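Long-range contact in homoserine kinase (Cytophaga hutchinsonii, PDB 4P52), which probably catalyses the ATP-dependent phosphorylation of homoserine to O-phosphohomoserine, a step on the route to threonine: residues A[90-104]-A[128-140]. Residues are numbered along the deposited sequence; the frame is centred on the assembly and turned at random.
Sequences SILRYLETLGIEQGI and GVYAINQLLGNKM
Asn-133 OD1 accepts two hydrogen bonds, from Tyr-94 OH at 2.6 Å, in the carbonyl plane, and from the backbone N of Met-140. The amide's other end, ND2, donates to Met-140 O, so both ends of the amide are tied to the backbone of Met-140, which fixes its rotation, its plane turned 77° from the Tyr-94 ring. A water completes the knot: it donates to Tyr-94 OH and Asn-133 O and accepts from Lys-139 N. Tyr-94 reaches this site with CG anti to the backbone N (chi1 169°), which sends the ring across to the other helix. Ile-132 CG2 sits over one face, 3.9 Å from the ring centroid, in a CH-pi contact; Leu-98 CD1, from the tyrosine's own helix, covers the opposite face near the rim. The selenium of selenomethionine Met-140 approaches obliquely, with SE 4.0 Å from Tyr-94 CE2. Away from the phenol oxygen the contact is made by aliphatic side chains: Leu-136 CD1 touches both Leu-95 CD2, at 3.6 Å, and Ile-100 CD1, while Ile-132 CD1 meets Ile-104 CD1 at 3.5 Å. A Schellman motif with Gly-137 as its C-prime residue ends helix 120-135, and the chain beyond it brings Lys-139 and Met-140 to the tyrosine. Segments 90-98 and 128-135 cross at -37° in the GHMP kinase N-terminal domain; Leu-135 and Ile-104 rest on Leu-60 of strand 52-61, and Phe-148 of helix 146-157 touches Met-140.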
loop_
_atom_site.group_PDB
_atom_site.type_symbol
_atom_site.label_atom_id
_atom_site.label_comp_id
_atom_site.label_asym_id
_atom_site.label_seq_id
_atom_site.Cartn_x
_atom_site.Cartn_y
_atom_site.Cartn_z
ATOM N N SER A 90 -19.220 -22.742 12.764
ATOM C CA SER A 90 -18.997 -22.627 11.320
ATOM C C SER A 90 -19.731 -23.667 10.488
ATOM O O SER A 90 -20.385 -23.335 9.481
ATOM C CB SER A 90 -17.521 -22.788 11.039
ATOM O OG SER A 90 -16.806 -21.857 11.808
ATOM N N ILE A 91 -19.584 -24.928 10.900
ATOM C CA ILE A 91 -20.150 -26.057 10.186
ATOM C C ILE A 91 -21.668 -26.033 10.303
ATOM O O ILE A 91 -22.379 -26.292 9.330
ATOM C CB ILE A 91 -19.574 -27.370 10.737
ATOM C CG1 ILE A 91 -18.075 -27.446 10.425
ATOM C CG2 ILE A 91 -20.350 -28.577 10.207
ATOM C CD1 ILE A 91 -17.366 -28.608 11.084
ATOM N N LEU A 92 -22.167 -25.693 11.491
ATOM C CA LEU A 92 -23.609 -25.587 11.685
ATOM C C LEU A 92 -24.220 -24.539 10.756
ATOM O O LEU A 92 -25.287 -24.780 10.167
ATOM C CB LEU A 92 -23.957 -25.317 13.149
ATOM C CG LEU A 92 -25.442 -25.414 13.559
ATOM C CD1 LEU A 92 -26.150 -26.721 13.161
ATOM C CD2 LEU A 92 -25.575 -25.128 15.056
ATOM N N ARG A 93 -23.529 -23.402 10.601
ATOM C CA ARG A 93 -24.010 -22.311 9.754
ATOM C C ARG A 93 -23.984 -22.718 8.310
ATOM O O ARG A 93 -24.894 -22.375 7.552
ATOM C CB ARG A 93 -23.212 -21.021 9.943
ATOM C CG ARG A 93 -23.363 -20.357 11.315
ATOM C CD ARG A 93 -24.800 -19.958 11.678
ATOM N NE ARG A 93 -25.363 -18.936 10.788
ATOM C CZ ARG A 93 -24.980 -17.658 10.750
ATOM N NH1 ARG A 93 -24.006 -17.212 11.541
ATOM N NH2 ARG A 93 -25.565 -16.820 9.904
ATOM N N TYR A 94 -22.964 -23.473 7.930
ATOM C CA TYR A 94 -22.844 -23.913 6.560
ATOM C C TYR A 94 -24.046 -24.801 6.237
ATOM O O TYR A 94 -24.787 -24.533 5.280
ATOM C CB TYR A 94 -21.500 -24.617 6.359
ATOM C CG TYR A 94 -21.317 -25.368 5.050
ATOM C CD1 TYR A 94 -21.775 -26.672 4.912
ATOM C CD2 TYR A 94 -20.640 -24.792 3.971
ATOM C CE1 TYR A 94 -21.588 -27.377 3.733
ATOM C CE2 TYR A 94 -20.463 -25.494 2.776
ATOM C CZ TYR A 94 -20.938 -26.791 2.666
ATOM O OH TYR A 94 -20.773 -27.522 1.503
ATOM N N LEU A 95 -24.261 -25.825 7.064
ATOM C CA LEU A 95 -25.405 -26.722 6.918
ATOM C C LEU A 95 -26.719 -25.953 6.885
ATOM O O LEU A 95 -27.567 -26.223 6.043
ATOM C CB LEU A 95 -25.432 -27.777 8.028
ATOM C CG LEU A 95 -24.209 -28.702 8.102
ATOM C CD1 LEU A 95 -24.247 -29.571 9.351
ATOM C CD2 LEU A 95 -24.056 -29.561 6.852
ATOM N N GLU A 96 -26.887 -24.982 7.776
ATOM C CA GLU A 96 -28.126 -24.205 7.761
ATOM C C GLU A 96 -28.327 -23.432 6.465
ATOM O O GLU A 96 -29.381 -23.540 5.855
ATOM C CB GLU A 96 -28.254 -23.311 8.978
ATOM C CG GLU A 96 -28.641 -24.104 10.212
ATOM C CD GLU A 96 -28.376 -23.366 11.510
ATOM O OE1 GLU A 96 -27.635 -22.340 11.518
ATOM O OE2 GLU A 96 -28.915 -23.833 12.537
ATOM N N THR A 97 -27.313 -22.692 6.027
ATOM C CA THR A 97 -27.387 -21.979 4.753
ATOM C C THR A 97 -27.862 -22.836 3.571
ATOM O O THR A 97 -28.685 -22.388 2.775
ATOM C CB THR A 97 -26.045 -21.333 4.417
ATOM O OG1 THR A 97 -25.791 -20.319 5.388
ATOM C CG2 THR A 97 -26.059 -20.691 3.024
ATOM N N LEU A 98 -27.363 -24.063 3.470
ATOM C CA LEU A 98 -27.708 -24.942 2.355
ATOM C C LEU A 98 -28.962 -25.759 2.621
ATOM O O LEU A 98 -29.392 -26.537 1.766
ATOM C CB LEU A 98 -26.534 -25.866 2.035
ATOM C CG LEU A 98 -25.233 -25.129 1.706
ATOM C CD1 LEU A 98 -24.113 -26.114 1.412
ATOM C CD2 LEU A 98 -25.451 -24.173 0.537
ATOM N N GLY A 99 -29.540 -25.564 3.808
ATOM C CA GLY A 99 -30.714 -26.296 4.268
ATOM C C GLY A 99 -30.499 -27.798 4.287
ATOM O O GLY A 99 -31.320 -28.535 3.748
ATOM N N ILE A 100 -29.386 -28.244 4.884
ATOM C CA ILE A 100 -29.085 -29.671 5.059
ATOM C C ILE A 100 -29.247 -30.130 6.521
ATOM O O ILE A 100 -28.687 -29.547 7.475
ATOM C CB ILE A 100 -27.671 -30.061 4.554
ATOM C CG1 ILE A 100 -27.419 -29.526 3.142
ATOM C CG2 ILE A 100 -27.479 -31.576 4.569
ATOM C CD1 ILE A 100 -25.961 -29.585 2.721
ATOM N N GLU A 101 -30.029 -31.194 6.672
ATOM C CA GLU A 101 -30.171 -31.872 7.937
ATOM C C GLU A 101 -29.230 -33.058 7.901
ATOM O O GLU A 101 -29.512 -34.077 7.266
ATOM C CB GLU A 101 -31.612 -32.316 8.147
ATOM C CG GLU A 101 -32.589 -31.157 8.052
ATOM C CD GLU A 101 -33.791 -31.318 8.964
ATOM O OE1 GLU A 101 -34.688 -32.142 8.647
ATOM O OE2 GLU A 101 -33.836 -30.605 9.994
ATOM N N GLN A 102 -28.095 -32.905 8.571
ATOM C CA GLN A 102 -27.101 -33.960 8.620
ATOM C C GLN A 102 -26.365 -33.901 9.952
ATOM O O GLN A 102 -25.899 -32.831 10.346
ATOM C CB GLN A 102 -26.131 -33.824 7.437
ATOM C CG GLN A 102 -24.923 -34.734 7.519
ATOM C CD GLN A 102 -25.289 -36.189 7.386
ATOM O OE1 GLN A 102 -25.811 -36.595 6.365
ATOM N NE2 GLN A 102 -25.005 -36.984 8.410
ATOM N N GLY A 103 -26.287 -35.038 10.647
ATOM C CA GLY A 103 -25.483 -35.158 11.859
ATOM C C GLY A 103 -23.995 -35.193 11.531
ATOM O O GLY A 103 -23.581 -35.827 10.546
ATOM N N ILE A 104 -23.194 -34.504 12.343
ATOM C CA ILE A 104 -21.765 -34.435 12.145
ATOM C C ILE A 104 -21.069 -34.554 13.488
ATOM O O ILE A 104 -21.413 -33.820 14.420
ATOM C CB ILE A 104 -21.343 -33.074 11.540
ATOM C CG1 ILE A 104 -21.865 -32.884 10.116
ATOM C CG2 ILE A 104 -19.839 -32.916 11.562
ATOM C CD1 ILE A 104 -21.372 -33.890 9.091
ATOM N N GLY A 128 -12.448 -27.035 9.495
ATOM C CA GLY A 128 -13.825 -27.522 9.588
ATOM C C GLY A 128 -14.676 -27.227 8.364
ATOM O O GLY A 128 -15.422 -28.091 7.883
ATOM N N VAL A 129 -14.550 -26.018 7.833
ATOM C CA VAL A 129 -15.425 -25.567 6.750
ATOM C C VAL A 129 -15.032 -26.232 5.432
ATOM O O VAL A 129 -15.882 -26.734 4.684
ATOM C CB VAL A 129 -15.394 -24.032 6.615
ATOM C CG1 VAL A 129 -16.211 -23.599 5.425
ATOM C CG2 VAL A 129 -15.972 -23.401 7.865
ATOM N N TYR A 130 -13.727 -26.269 5.185
ATOM C CA TYR A 130 -13.189 -26.988 4.073
ATOM C C TYR A 130 -13.635 -28.422 4.143
ATOM O O TYR A 130 -14.101 -28.961 3.143
ATOM C CB TYR A 130 -11.686 -26.948 4.128
ATOM C CG TYR A 130 -11.038 -27.328 2.852
ATOM C CD1 TYR A 130 -10.897 -26.391 1.820
ATOM C CD2 TYR A 130 -10.551 -28.625 2.653
ATOM C CE1 TYR A 130 -10.268 -26.729 0.612
ATOM C CE2 TYR A 130 -9.935 -28.980 1.454
ATOM C CZ TYR A 130 -9.800 -28.022 0.438
ATOM O OH TYR A 130 -9.189 -28.351 -0.742
ATOM N N ALA A 131 -13.496 -29.031 5.323
ATOM C CA ALA A 131 -13.853 -30.437 5.526
ATOM C C ALA A 131 -15.292 -30.720 5.167
ATOM O O ALA A 131 -15.546 -31.626 4.366
ATOM C CB ALA A 131 -13.582 -30.878 6.951
ATOM N N ILE A 132 -16.225 -29.950 5.743
ATOM C CA ILE A 132 -17.660 -30.219 5.571
ATOM C C ILE A 132 -18.050 -30.074 4.107
ATOM O O ILE A 132 -18.849 -30.869 3.573
ATOM C CB ILE A 132 -18.558 -29.361 6.503
ATOM C CG1 ILE A 132 -20.006 -29.856 6.492
ATOM C CG2 ILE A 132 -18.535 -27.884 6.141
ATOM C CD1 ILE A 132 -20.179 -31.255 7.055
ATOM N N ASN A 133 -17.438 -29.098 3.447
ATOM C CA ASN A 133 -17.740 -28.839 2.056
ATOM C C ASN A 133 -17.297 -29.983 1.142
ATOM O O ASN A 133 -18.034 -30.424 0.262
ATOM C CB ASN A 133 -17.120 -27.510 1.620
ATOM C CG ASN A 133 -17.576 -27.087 0.237
ATOM O OD1 ASN A 133 -18.786 -26.986 -0.037
ATOM N ND2 ASN A 133 -16.608 -26.813 -0.641
ATOM N N GLN A 134 -16.098 -30.492 1.361
ATOM C CA GLN A 134 -15.664 -31.580 0.540
ATOM C C GLN A 134 -16.435 -32.855 0.865
ATOM O O GLN A 134 -16.918 -33.524 -0.033
ATOM C CB GLN A 134 -14.162 -31.790 0.605
ATOM C CG GLN A 134 -13.737 -32.839 -0.422
ATOM C CD GLN A 134 -12.280 -32.747 -0.823
ATOM O OE1 GLN A 134 -11.736 -31.644 -0.951
ATOM N NE2 GLN A 134 -11.631 -33.908 -1.026
ATOM N N LEU A 135 -16.587 -33.166 2.145
ATOM C CA LEU A 135 -17.313 -34.361 2.579
ATOM C C LEU A 135 -18.743 -34.469 2.024
ATOM O O LEU A 135 -19.195 -35.559 1.702
ATOM C CB LEU A 135 -17.343 -34.443 4.108
ATOM C CG LEU A 135 -18.036 -35.661 4.740
ATOM C CD1 LEU A 135 -17.210 -36.930 4.605
ATOM C CD2 LEU A 135 -18.282 -35.369 6.203
ATOM N N LEU A 136 -19.454 -33.354 1.916
ATOM C CA LEU A 136 -20.823 -33.396 1.410
ATOM C C LEU A 136 -20.884 -33.179 -0.090
ATOM O O LEU A 136 -21.917 -32.798 -0.618
ATOM C CB LEU A 136 -21.693 -32.351 2.122
ATOM C CG LEU A 136 -21.916 -32.537 3.626
ATOM C CD1 LEU A 136 -22.947 -31.545 4.112
ATOM C CD2 LEU A 136 -22.390 -33.949 3.962
ATOM N N GLY A 137 -19.772 -33.391 -0.784
ATOM C CA GLY A 137 -19.762 -33.343 -2.250
ATOM C C GLY A 137 -19.541 -31.998 -2.907
ATOM O O GLY A 137 -20.062 -31.766 -3.978
ATOM N N ASN A 138 -18.777 -31.105 -2.282
ATOM C CA ASN A 138 -18.371 -29.828 -2.918
ATOM C C ASN A 138 -19.495 -28.965 -3.466
ATOM O O ASN A 138 -19.433 -28.500 -4.592
ATOM C CB ASN A 138 -17.304 -30.074 -3.988
ATOM C CG ASN A 138 -16.011 -30.611 -3.388
ATOM O OD1 ASN A 138 -15.154 -29.842 -2.951
ATOM N ND2 ASN A 138 -15.888 -31.940 -3.315
ATOM N N LYS A 139 -20.503 -28.730 -2.641
ATOM C CA LYS A 139 -21.672 -27.958 -3.032
ATOM C C LYS A 139 -21.393 -26.477 -3.205
ATOM O O LYS A 139 -22.191 -25.761 -3.791
ATOM C CB LYS A 139 -22.776 -28.130 -1.991
ATOM C CG LYS A 139 -23.344 -29.530 -1.940
ATOM C CD LYS A 139 -24.396 -29.630 -0.850
ATOM C CE LYS A 139 -25.050 -31.012 -0.827
ATOM N NZ LYS A 139 -25.372 -31.508 -2.193
HETATM N N MSE A 140 -20.275 -26.012 -2.662
HETATM C CA MSE A 140 -19.896 -24.609 -2.760
HETATM C C MSE A 140 -18.480 -24.500 -3.247
HETATM O O MSE A 140 -17.650 -25.397 -3.035
HETATM C CB MSE A 140 -19.952 -24.015 -1.376
HETATM C CG MSE A 140 -21.356 -23.981 -0.819
HETATM SE SE MSE A 140 -21.412 -22.459 0.428
HETATM C CE MSE A 140 -22.497 -21.300 -0.766
HETATM O O HOH W 1 -20.620 -29.827 0.046
#